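PDB 2RAU: putative esterase from Sulfolobus solfataricus P2, which probably hydrolyses ester bonds as a lipase or esterase of the alpha/beta-hydrolase superfamily, and binds calcium ions. Local coordinates for residues W6-R11 with N24-K29; Y35-L40 with T103-P108; Y97-R102 with S128-V133. All blocks are in the same frame, centred on the assembly; numbering follows the deposited sequence. Where two conformers were deposited one is given.

From the N terminus, interaction 1 closes first: the chain leaves W6-R11, passes through a short excursion made largely of strand and returns antiparallel as N24-K29, completing a contact in series with the other two. Strand 37-45 then pairs with strand 21-29, W26 O meeting L40 N and M28 N meeting I38 O, so interactions 1 and 2 share one sheet. Interaction 2 spans 62 intervening residues, from Y35-L40 to T103-P108. Interaction 3 opens at Y97-R102 before interaction 2 has closed and ends at S128-V133, so these two cross. Between them they tie the sheet margin, the loop after strand 94-100 and helix 123-141 together.

Interaction 1: W6-R11 with N24-K29; sequences WKIVKR and NIWKMK
The selenomethionine M28 and the indole of W6 make a Met-aromatic contact at one end of an antiparallel strand pair, W6-R11 against N24-K29, which is interrupted by a classic beta bulge and lies at the outer margin of the large sheet of an alpha/beta-hydrolase fold. The two side chains meet at about a right angle. The methyl CE of M28 sits over a face of the indole, 3.3 Å from the centroid of the five-membered ring of W6 and 21° off its normal. A bend at the last torsion, chi3 -83°, brings CE there at the end of an otherwise extended chain. At its benzene part the same indole meets the next side chain on this face: W6 CE3 is 3.7 Å from W26 CB, and the two tryptophans again cross at about a right angle. W26 in turn carries I8 on one face of its ring, with I8 CD1 3.7 Å from the centroid of the W26 five-membered ring, a CH-pi contact. F136 of helix 123-141 meets both indoles, which joins the strand pair to that helix.

I25 and K10 point to the other face. V9 CG2 packs 3.5 Å from I25 CG2, and the K10 methylene CE lies against I25 CD1 while its ammonium group continues to a salt bridge with E23. The backbone register supports this layout. K7 and K27 form a hydrogen-bonded pair, K7 N to K27 O and K27 N to K7 O both measuring 2.8 Å, and I8 with W26 a non-hydrogen-bonded one. At the bulge two residues, V9 and K10, stand opposite the single I25, whose carbonyl oxygen O accepts V9 N at 2.8 Å and K10 N at 3.2 Å, both from the same face of its carbonyl plane.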
loop_
_atom_site.group_PDB
_atom_site.type_symbol
_atom_site.label_atom_id
_atom_site.label_comp_id
_atom_site.label_asym_id
_atom_site.label_seq_id
_atom_site.Cartn_x
_atom_site.Cartn_y
_atom_site.Cartn_z
ATOM N N TRP A 6 19.196 -1.900 11.707
ATOM C CA TRP A 6 17.832 -1.564 12.031
ATOM C C TRP A 6 17.885 -1.090 13.444
ATOM O O TRP A 6 18.537 -1.720 14.261
ATOM C CB TRP A 6 16.939 -2.789 11.965
ATOM C CG TRP A 6 16.630 -3.185 10.594
ATOM C CD1 TRP A 6 17.162 -4.212 9.900
ATOM C CD2 TRP A 6 15.666 -2.570 9.745
ATOM N NE1 TRP A 6 16.604 -4.266 8.648
ATOM C CE2 TRP A 6 15.681 -3.268 8.523
ATOM C CE3 TRP A 6 14.801 -1.492 9.892
ATOM C CZ2 TRP A 6 14.864 -2.919 7.457
ATOM C CZ3 TRP A 6 14.018 -1.111 8.813
ATOM C CH2 TRP A 6 14.048 -1.833 7.615
ATOM N N LYS A 7 17.301 0.051 13.710
ATOM C CA LYS A 7 17.255 0.620 15.046
ATOM C C LYS A 7 15.809 0.747 15.493
ATOM O O LYS A 7 14.957 1.214 14.747
ATOM C CB LYS A 7 17.895 1.986 15.017
ATOM C CG LYS A 7 19.341 1.853 14.559
ATOM C CD LYS A 7 20.084 3.132 14.701
ATOM C CE LYS A 7 21.581 2.914 14.518
ATOM N NZ LYS A 7 22.227 4.273 14.513
ATOM N N ILE A 8 15.537 0.346 16.727
ATOM C CA ILE A 8 14.191 0.407 17.238
ATOM C C ILE A 8 13.848 1.855 17.498
ATOM O O ILE A 8 14.633 2.597 18.062
ATOM C CB ILE A 8 13.980 -0.492 18.486
ATOM C CG1 ILE A 8 12.500 -0.573 18.876
ATOM C CG2 ILE A 8 14.705 0.037 19.658
ATOM C CD1 ILE A 8 11.768 -1.761 18.350
ATOM N N VAL A 9 12.672 2.263 17.036
ATOM C CA VAL A 9 12.156 3.597 17.266
ATOM C C VAL A 9 10.849 3.628 18.080
ATOM O O VAL A 9 10.564 4.609 18.709
ATOM C CB VAL A 9 12.065 4.407 15.938
ATOM C CG1 VAL A 9 13.454 4.542 15.332
ATOM C CG2 VAL A 9 11.174 3.770 14.988
ATOM N N LYS A 10 10.069 2.555 18.077
ATOM C CA LYS A 10 8.888 2.434 18.905
ATOM C C LYS A 10 8.861 1.003 19.366
ATOM O O LYS A 10 8.865 0.104 18.555
ATOM C CB LYS A 10 7.621 2.757 18.132
ATOM C CG LYS A 10 6.452 2.907 19.019
ATOM C CD LYS A 10 5.443 3.882 18.472
ATOM C CE LYS A 10 4.482 3.237 17.562
ATOM N NZ LYS A 10 3.341 4.168 17.267
ATOM N N ARG A 11 8.783 0.804 20.677
ATOM C CA ARG A 11 8.790 -0.521 21.253
ATOM C C ARG A 11 7.499 -0.863 21.998
ATOM O O ARG A 11 7.081 -0.150 22.867
ATOM C CB ARG A 11 9.947 -0.611 22.230
ATOM C CG ARG A 11 10.295 -2.058 22.655
ATOM C CD ARG A 11 11.325 -2.041 23.836
ATOM N NE ARG A 11 12.146 -0.817 23.767
ATOM C CZ ARG A 11 13.409 -0.738 23.319
ATOM N NH1 ARG A 11 14.098 -1.829 22.942
ATOM N NH2 ARG A 11 14.006 0.458 23.279
ATOM N N ASN A 24 5.617 -2.461 16.964
ATOM C CA ASN A 24 7.030 -2.178 17.044
ATOM C C ASN A 24 7.433 -1.530 15.727
ATOM O O ASN A 24 6.912 -1.881 14.686
ATOM C CB ASN A 24 7.816 -3.448 17.327
ATOM C CG ASN A 24 7.619 -3.913 18.766
ATOM O OD1 ASN A 24 8.257 -3.403 19.648
ATOM N ND2 ASN A 24 6.640 -4.788 19.002
ATOM N N ILE A 25 8.315 -0.550 15.790
ATOM C CA ILE A 25 8.821 0.113 14.595
ATOM C C ILE A 25 10.362 0.206 14.677
ATOM O O ILE A 25 10.916 0.605 15.693
ATOM C CB ILE A 25 8.278 1.538 14.395
ATOM C CG1 ILE A 25 6.744 1.583 14.486
ATOM C CG2 ILE A 25 8.734 2.085 13.090
ATOM C CD1 ILE A 25 6.162 2.976 14.417
ATOM N N TRP A 26 10.998 -0.152 13.572
ATOM C CA TRP A 26 12.425 -0.005 13.392
ATOM C C TRP A 26 12.662 0.813 12.168
ATOM O O TRP A 26 11.896 0.784 11.222
ATOM C CB TRP A 26 13.108 -1.341 13.181
ATOM C CG TRP A 26 12.974 -2.322 14.274
ATOM C CD1 TRP A 26 13.872 -2.573 15.257
ATOM C CD2 TRP A 26 11.890 -3.235 14.481
ATOM N NE1 TRP A 26 13.431 -3.591 16.052
ATOM C CE2 TRP A 26 12.213 -4.012 15.610
ATOM C CE3 TRP A 26 10.707 -3.498 13.801
ATOM C CZ2 TRP A 26 11.395 -5.002 16.089
ATOM C CZ3 TRP A 26 9.895 -4.495 14.277
ATOM C CH2 TRP A 26 10.246 -5.239 15.416
ATOM N N LYS A 27 13.802 1.468 12.170
ATOM C CA LYS A 27 14.231 2.334 11.086
ATOM C C LYS A 27 15.661 1.974 10.627
ATOM O O LYS A 27 16.522 1.597 11.454
ATOM C CB LYS A 27 14.251 3.719 11.675
ATOM C CG LYS A 27 14.523 4.802 10.780
ATOM C CD LYS A 27 14.556 6.123 11.598
ATOM C CE LYS A 27 13.415 6.964 11.298
ATOM N NZ LYS A 27 13.649 8.366 11.811
HETATM N N MSE A 28 15.914 2.089 9.320
HETATM C CA MSE A 28 17.240 1.860 8.775
HETATM C C MSE A 28 17.635 2.997 7.836
HETATM O O MSE A 28 16.915 3.330 6.924
HETATM C CB MSE A 28 17.303 0.578 7.966
HETATM C CG MSE A 28 18.670 0.302 7.299
HETATM SE SE MSE A 28 18.664 -1.397 6.338
HETATM C CE MSE A 28 19.019 -2.515 7.879
ATOM N N LYS A 29 18.804 3.583 8.074
ATOM C CA LYS A 29 19.362 4.520 7.155
ATOM C C LYS A 29 19.877 3.826 5.913
ATOM O O LYS A 29 20.570 2.804 5.978
ATOM C CB LYS A 29 20.496 5.253 7.810
ATOM C CG LYS A 29 21.066 6.393 6.959
ATOM C CD LYS A 29 20.013 7.562 6.832
ATOM C CE LYS A 29 20.445 8.790 5.963
ATOM N NZ LYS A 29 20.509 8.520 4.509
#

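Interaction 2: Y35-L40 with T103-P108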
loop_
_atom_site.group_PDB
_atom_site.type_symbol
_atom_site.label_atom_id
_atom_site.label_comp_id
_atom_site.label_asym_id
_atom_site.label_seq_id
_atom_site.Cartn_x
_atom_site.Cartn_y
_atom_site.Cartn_z
ATOM N N TYR A 35 17.193 11.832 3.176
ATOM C CA TYR A 35 15.857 11.307 3.049
ATOM C C TYR A 35 15.816 9.839 2.647
ATOM O O TYR A 35 14.742 9.253 2.561
ATOM C CB TYR A 35 15.079 12.109 2.031
ATOM C CG TYR A 35 15.164 13.588 2.263
ATOM C CD1 TYR A 35 14.554 14.153 3.352
ATOM C CD2 TYR A 35 15.939 14.412 1.459
ATOM C CE1 TYR A 35 14.657 15.494 3.573
ATOM C CE2 TYR A 35 16.021 15.737 1.671
ATOM C CZ TYR A 35 15.374 16.288 2.732
ATOM O OH TYR A 35 15.442 17.673 2.988
ATOM N N ASP A 36 16.981 9.231 2.436
ATOM C CA ASP A 36 17.048 7.833 2.073
ATOM C C ASP A 36 17.031 7.018 3.347
ATOM O O ASP A 36 18.083 6.694 3.886
ATOM C CB ASP A 36 18.290 7.545 1.216
ATOM C CG ASP A 36 18.144 8.111 -0.163
ATOM O OD1 ASP A 36 17.390 7.498 -0.903
ATOM O OD2 ASP A 36 18.705 9.175 -0.504
ATOM N N ILE A 37 15.821 6.736 3.818
ATOM C CA ILE A 37 15.523 6.007 5.082
ATOM C C ILE A 37 14.364 5.121 4.764
ATOM O O ILE A 37 13.490 5.502 3.971
ATOM C CB ILE A 37 15.092 6.971 6.236
ATOM C CG1 ILE A 37 16.168 8.031 6.455
ATOM C CG2 ILE A 37 14.771 6.183 7.602
ATOM C CD1 ILE A 37 15.790 9.036 7.528
ATOM N N ILE A 38 14.332 3.941 5.386
ATOM C CA ILE A 38 13.153 3.031 5.333
ATOM C C ILE A 38 12.800 2.627 6.754
ATOM O O ILE A 38 13.609 2.800 7.678
ATOM C CB ILE A 38 13.306 1.793 4.415
ATOM C CG1 ILE A 38 14.486 0.918 4.883
ATOM C CG2 ILE A 38 13.506 2.239 2.994
ATOM C CD1 ILE A 38 14.647 -0.393 4.084
ATOM N N SER A 39 11.554 2.237 6.963
ATOM C CA SER A 39 11.172 1.718 8.245
ATOM C C SER A 39 10.269 0.501 8.136
ATOM O O SER A 39 9.761 0.166 7.079
ATOM C CB SER A 39 10.640 2.809 9.197
ATOM O OG SER A 39 9.884 3.794 8.521
ATOM N N LEU A 40 10.129 -0.200 9.252
ATOM C CA LEU A 40 9.436 -1.458 9.297
ATOM C C LEU A 40 8.536 -1.487 10.512
ATOM O O LEU A 40 8.981 -1.117 11.596
ATOM C CB LEU A 40 10.466 -2.579 9.427
ATOM C CG LEU A 40 10.063 -4.006 9.662
ATOM C CD1 LEU A 40 9.108 -4.300 8.542
ATOM C CD2 LEU A 40 11.334 -4.878 9.581
ATOM N N THR A 103 9.762 7.177 0.337
ATOM C CA THR A 103 8.731 8.216 0.115
ATOM C C THR A 103 8.135 8.711 1.429
ATOM O O THR A 103 7.690 9.846 1.530
ATOM C CB THR A 103 7.619 7.681 -0.817
ATOM O OG1 THR A 103 7.218 6.384 -0.333
ATOM C CG2 THR A 103 8.094 7.675 -2.260
ATOM N N HIS A 104 8.200 7.873 2.472
ATOM C CA HIS A 104 7.686 8.231 3.749
ATOM C C HIS A 104 8.565 9.201 4.546
ATOM O O HIS A 104 8.170 9.609 5.633
ATOM C CB HIS A 104 7.393 7.012 4.589
ATOM C CG HIS A 104 6.397 7.241 5.668
ATOM N ND1 HIS A 104 5.176 7.874 5.455
ATOM C CD2 HIS A 104 6.406 6.877 6.977
ATOM C CE1 HIS A 104 4.507 7.903 6.597
ATOM N NE2 HIS A 104 5.230 7.299 7.533
ATOM N N TYR A 105 9.693 9.599 3.968
ATOM C CA TYR A 105 10.644 10.510 4.612
ATOM C C TYR A 105 10.851 11.791 3.801
ATOM O O TYR A 105 11.616 12.676 4.223
ATOM C CB TYR A 105 11.975 9.780 4.870
ATOM C CG TYR A 105 11.745 8.738 5.931
ATOM C CD1 TYR A 105 11.766 9.101 7.243
ATOM C CD2 TYR A 105 11.413 7.423 5.598
ATOM C CE1 TYR A 105 11.454 8.212 8.203
ATOM C CE2 TYR A 105 11.085 6.536 6.548
ATOM C CZ TYR A 105 11.135 6.935 7.862
ATOM O OH TYR A 105 10.861 6.083 8.897
ATOM N N VAL A 106 10.094 11.948 2.718
ATOM C CA VAL A 106 10.196 13.167 1.859
ATOM C C VAL A 106 9.374 14.356 2.455
ATOM O O VAL A 106 8.184 14.223 2.736
ATOM C CB VAL A 106 9.737 12.827 0.410
ATOM C CG1 VAL A 106 9.746 14.114 -0.539
ATOM C CG2 VAL A 106 10.595 11.700 -0.174
ATOM N N PRO A 107 10.018 15.527 2.676
ATOM C CA PRO A 107 9.232 16.641 3.146
ATOM C C PRO A 107 8.198 17.100 2.107
ATOM O O PRO A 107 8.450 17.088 0.904
ATOM C CB PRO A 107 10.255 17.754 3.360
ATOM C CG PRO A 107 11.569 17.097 3.304
ATOM C CD PRO A 107 11.409 15.907 2.449
ATOM N N PRO A 108 7.013 17.491 2.575
ATOM C CA PRO A 108 5.961 17.866 1.660
ATOM C C PRO A 108 6.196 19.201 0.963
ATOM O O PRO A 108 5.573 19.489 -0.075
ATOM C CB PRO A 108 4.738 17.898 2.569
ATOM C CG PRO A 108 5.282 18.336 3.916
ATOM C CD PRO A 108 6.601 17.573 3.991
#
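Y105 and S39 supply the one hydrogen bond of this contact: the phenol of Y105 donates through OH to S39 OG over a short 2.5 Å, with the serine oxygen at the ring edge, in its plane. S39 OG is also hydrogen-bonded to D100 OD2 on the neighbouring strand; as Y105 OH donates to S39 OG, the serine is probably the donor to the carboxylate.

Apolar contacts carry the rest. I37 lies over one face of the Y105 ring, its CG2 above the centre, 3.8 Å from the centroid and 13° off the ring normal, a CH-pi contact. With CG1 anti to the carbonyl carbon (chi1 -56°), CG2 is the branch turned to the ring centre. Further back, Y35 and P107 cross at about a right angle, with Y35 CE1 3.5 Å from P107 CD, and F117 stacks on the Y35 ring.

Backbone carbonyls also pack against the rings: I37 O lies 3.3 Å from Y105 CD2, and Y105 O is 3.4 Å from Y35 CD1. A phenylalanine in place of Y105 would keep the face for I37 but would probably leave S39 OG without its phenolic donor and the ring edge without its polar tie to the strand.

Between Y35 and I37 the chain makes an inverse gamma turn centred on D36. The geometry is that of a connecting loop in an alpha/beta-hydrolase fold: residues 103-105, a 3-10 turn following strand 94-100, fold back over the start of the adjacent antiparallel strand 37-45.

Interaction 3: Y97-R102 with S128-V133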
loop_
_atom_site.group_PDB
_atom_site.type_symbol
_atom_site.label_atom_id
_atom_site.label_comp_id
_atom_site.label_asym_id
_atom_site.label_seq_id
_atom_site.Cartn_x
_atom_site.Cartn_y
_atom_site.Cartn_z
ATOM N N TYR A 97 3.806 -7.521 9.275
ATOM C CA TYR A 97 4.806 -6.516 9.113
ATOM C C TYR A 97 4.458 -5.694 7.907
ATOM O O TYR A 97 3.790 -6.161 6.980
ATOM C CB TYR A 97 6.189 -7.155 8.861
ATOM C CG TYR A 97 6.708 -8.100 9.933
ATOM C CD1 TYR A 97 6.328 -9.444 9.957
ATOM C CD2 TYR A 97 7.614 -7.673 10.874
ATOM C CE1 TYR A 97 6.849 -10.334 10.896
ATOM C CE2 TYR A 97 8.148 -8.569 11.830
ATOM C CZ TYR A 97 7.751 -9.892 11.831
ATOM O OH TYR A 97 8.334 -10.732 12.756
ATOM N N THR A 98 4.919 -4.444 7.892
ATOM C CA THR A 98 4.692 -3.585 6.752
ATOM C C THR A 98 5.758 -2.476 6.737
ATOM O O THR A 98 6.182 -1.994 7.767
ATOM C CB THR A 98 3.227 -3.054 6.694
ATOM O OG1 THR A 98 3.041 -2.255 5.509
ATOM C CG2 THR A 98 2.840 -2.266 7.989
ATOM N N ILE A 99 6.120 -2.074 5.532
ATOM C CA ILE A 99 7.278 -1.222 5.222
ATOM C C ILE A 99 6.860 0.202 4.868
ATOM O O ILE A 99 5.837 0.415 4.178
ATOM C CB ILE A 99 8.066 -1.855 4.032
ATOM C CG1 ILE A 99 9.305 -1.018 3.684
ATOM C CG2 ILE A 99 7.164 -2.058 2.798
ATOM C CD1 ILE A 99 10.301 -1.632 2.563
ATOM N N ASP A 100 7.620 1.153 5.431
ATOM C CA ASP A 100 7.609 2.533 5.040
ATOM C C ASP A 100 8.726 2.701 4.001
ATOM O O ASP A 100 9.909 2.508 4.288
ATOM C CB ASP A 100 7.853 3.474 6.180
ATOM C CG ASP A 100 6.806 3.384 7.258
ATOM O OD1 ASP A 100 5.617 3.252 6.923
ATOM O OD2 ASP A 100 7.140 3.529 8.447
ATOM N N TYR A 101 8.327 2.977 2.770
ATOM C CA TYR A 101 9.265 3.210 1.701
ATOM C C TYR A 101 9.951 4.545 1.936
ATOM O O TYR A 101 9.503 5.330 2.764
ATOM C CB TYR A 101 8.547 3.331 0.383
ATOM C CG TYR A 101 7.743 2.136 -0.035
ATOM C CD1 TYR A 101 8.328 0.863 -0.121
ATOM C CD2 TYR A 101 6.414 2.275 -0.397
ATOM C CE1 TYR A 101 7.587 -0.238 -0.549
ATOM C CE2 TYR A 101 5.674 1.196 -0.837
ATOM C CZ TYR A 101 6.254 -0.062 -0.925
ATOM O OH TYR A 101 5.471 -1.106 -1.378
ATOM N N ARG A 102 10.970 4.836 1.135
ATOM C CA ARG A 102 11.718 6.095 1.259
ATOM C C ARG A 102 10.835 7.338 1.096
ATOM O O ARG A 102 11.150 8.429 1.629
ATOM C CB ARG A 102 12.896 6.113 0.276
ATOM C CG ARG A 102 13.867 4.949 0.479
ATOM C CD ARG A 102 15.027 5.043 -0.440
ATOM N NE ARG A 102 15.775 3.796 -0.445
ATOM C CZ ARG A 102 17.081 3.681 -0.676
ATOM N NH1 ARG A 102 17.852 4.722 -0.906
ATOM N NH2 ARG A 102 17.623 2.489 -0.638
ATOM N N SER A 128 15.738 -3.649 -3.147
ATOM C CA SER A 128 16.773 -3.753 -2.125
ATOM C C SER A 128 16.198 -3.441 -0.735
ATOM O O SER A 128 16.580 -4.059 0.263
ATOM C CB SER A 128 17.986 -2.871 -2.439
ATOM O OG SER A 128 17.727 -1.477 -2.219
ATOM N N ASP A 129 15.262 -2.504 -0.668
ATOM C CA ASP A 129 14.657 -2.108 0.579
ATOM C C ASP A 129 13.731 -3.214 1.086
ATOM O O ASP A 129 13.724 -3.525 2.273
ATOM C CB ASP A 129 13.855 -0.819 0.398
ATOM C CG ASP A 129 14.734 0.404 0.117
ATOM O OD1 ASP A 129 15.927 0.326 0.340
ATOM O OD2 ASP A 129 14.212 1.471 -0.310
ATOM N N ILE A 130 12.905 -3.778 0.202
ATOM C CA ILE A 130 12.080 -4.902 0.587
ATOM C C ILE A 130 12.973 -6.083 1.103
ATOM O O ILE A 130 12.627 -6.739 2.092
ATOM C CB ILE A 130 11.168 -5.351 -0.575
ATOM C CG1 ILE A 130 10.200 -4.190 -0.985
ATOM C CG2 ILE A 130 10.351 -6.569 -0.158
ATOM C CD1 ILE A 130 9.455 -4.418 -2.364
ATOM N N LYS A 131 14.082 -6.364 0.415
ATOM C CA LYS A 131 15.017 -7.403 0.839
ATOM C C LYS A 131 15.556 -7.213 2.282
ATOM O O LYS A 131 15.629 -8.178 3.074
ATOM C CB LYS A 131 16.171 -7.561 -0.176
ATOM C CG LYS A 131 17.293 -8.540 0.240
ATOM C CD LYS A 131 16.884 -9.975 0.614
ATOM C CE LYS A 131 17.120 -10.991 -0.462
ATOM N NZ LYS A 131 16.815 -12.377 0.011
ATOM N N GLU A 132 15.947 -5.992 2.616
ATOM C CA GLU A 132 16.385 -5.683 3.973
ATOM C C GLU A 132 15.301 -5.988 4.998
ATOM O O GLU A 132 15.601 -6.458 6.102
ATOM C CB GLU A 132 16.799 -4.212 4.098
ATOM C CG GLU A 132 18.033 -3.777 3.402
ATOM C CD GLU A 132 19.265 -4.575 3.782
ATOM O OE1 GLU A 132 19.453 -4.948 4.945
ATOM O OE2 GLU A 132 20.026 -4.853 2.864
ATOM N N VAL A 133 14.053 -5.660 4.675
ATOM C CA VAL A 133 12.932 -5.928 5.580
ATOM C C VAL A 133 12.711 -7.464 5.710
ATOM O O VAL A 133 12.509 -7.987 6.806
ATOM C CB VAL A 133 11.671 -5.198 5.091
ATOM C CG1 VAL A 133 10.430 -5.801 5.657
ATOM C CG2 VAL A 133 11.797 -3.666 5.342
HETATM O O HOH W 1 11.689 2.355 -0.478
#
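I99 is the first residue of Y97-R102 to reach the helix, and it does so through the tip of its side chain. With CG1 anti to the backbone N and the chain extended beyond it, CD1 lands where helix residues D129, I130 and V133 come together. I99 CD1 is 3.8 Å from V133 CG2. The backbone oxygen D129 O lies 3.9 Å from I99 CD1. I130 contributes more loosely, its CG1 4.4 Å from I99 CD1.

At R102, just past the strand, the contact turns polar. The backbone N-H of R102 donates a hydrogen bond to a water 3.0 Å from R102 N, and this water donates to the carboxylate, 2.7 Å from D129 OD2. The R102 side chain, extended from CG to NE, then meets D129 side-on in a two-bonded salt bridge: NE lies 2.8 Å from D129 OD2, and NH2 is 2.9 Å from D129 OD1. Both bonds are nearly straight, at 167°, both use the syn lone pairs of the carboxylate, and the guanidinium and carboxylate planes are 22° apart. OD2 is thus gripped by NE and by the water, while OD1 has a second salt-bridge partner in R30. The remaining nitrogen NH1 of R102 pairs with D36. This buried cluster of alternating charges is likely to keep D129 ionised and limits rotation of both planar groups.

The axes of strand 97-100 and helix 128-133 pass 9.6 Å apart at 143°, the helix running back roughly antiparallel over the sheet. It is the helix that follows strand 94-100, which lies between strands 37-45 and 52-56, as in the alternating strands and helices of an alpha/beta-hydrolase fold. V133 also rests on L54 and L40 of those flanking strands, and I130 packs against A157 and Y161 of the neighbouring helix 153-169.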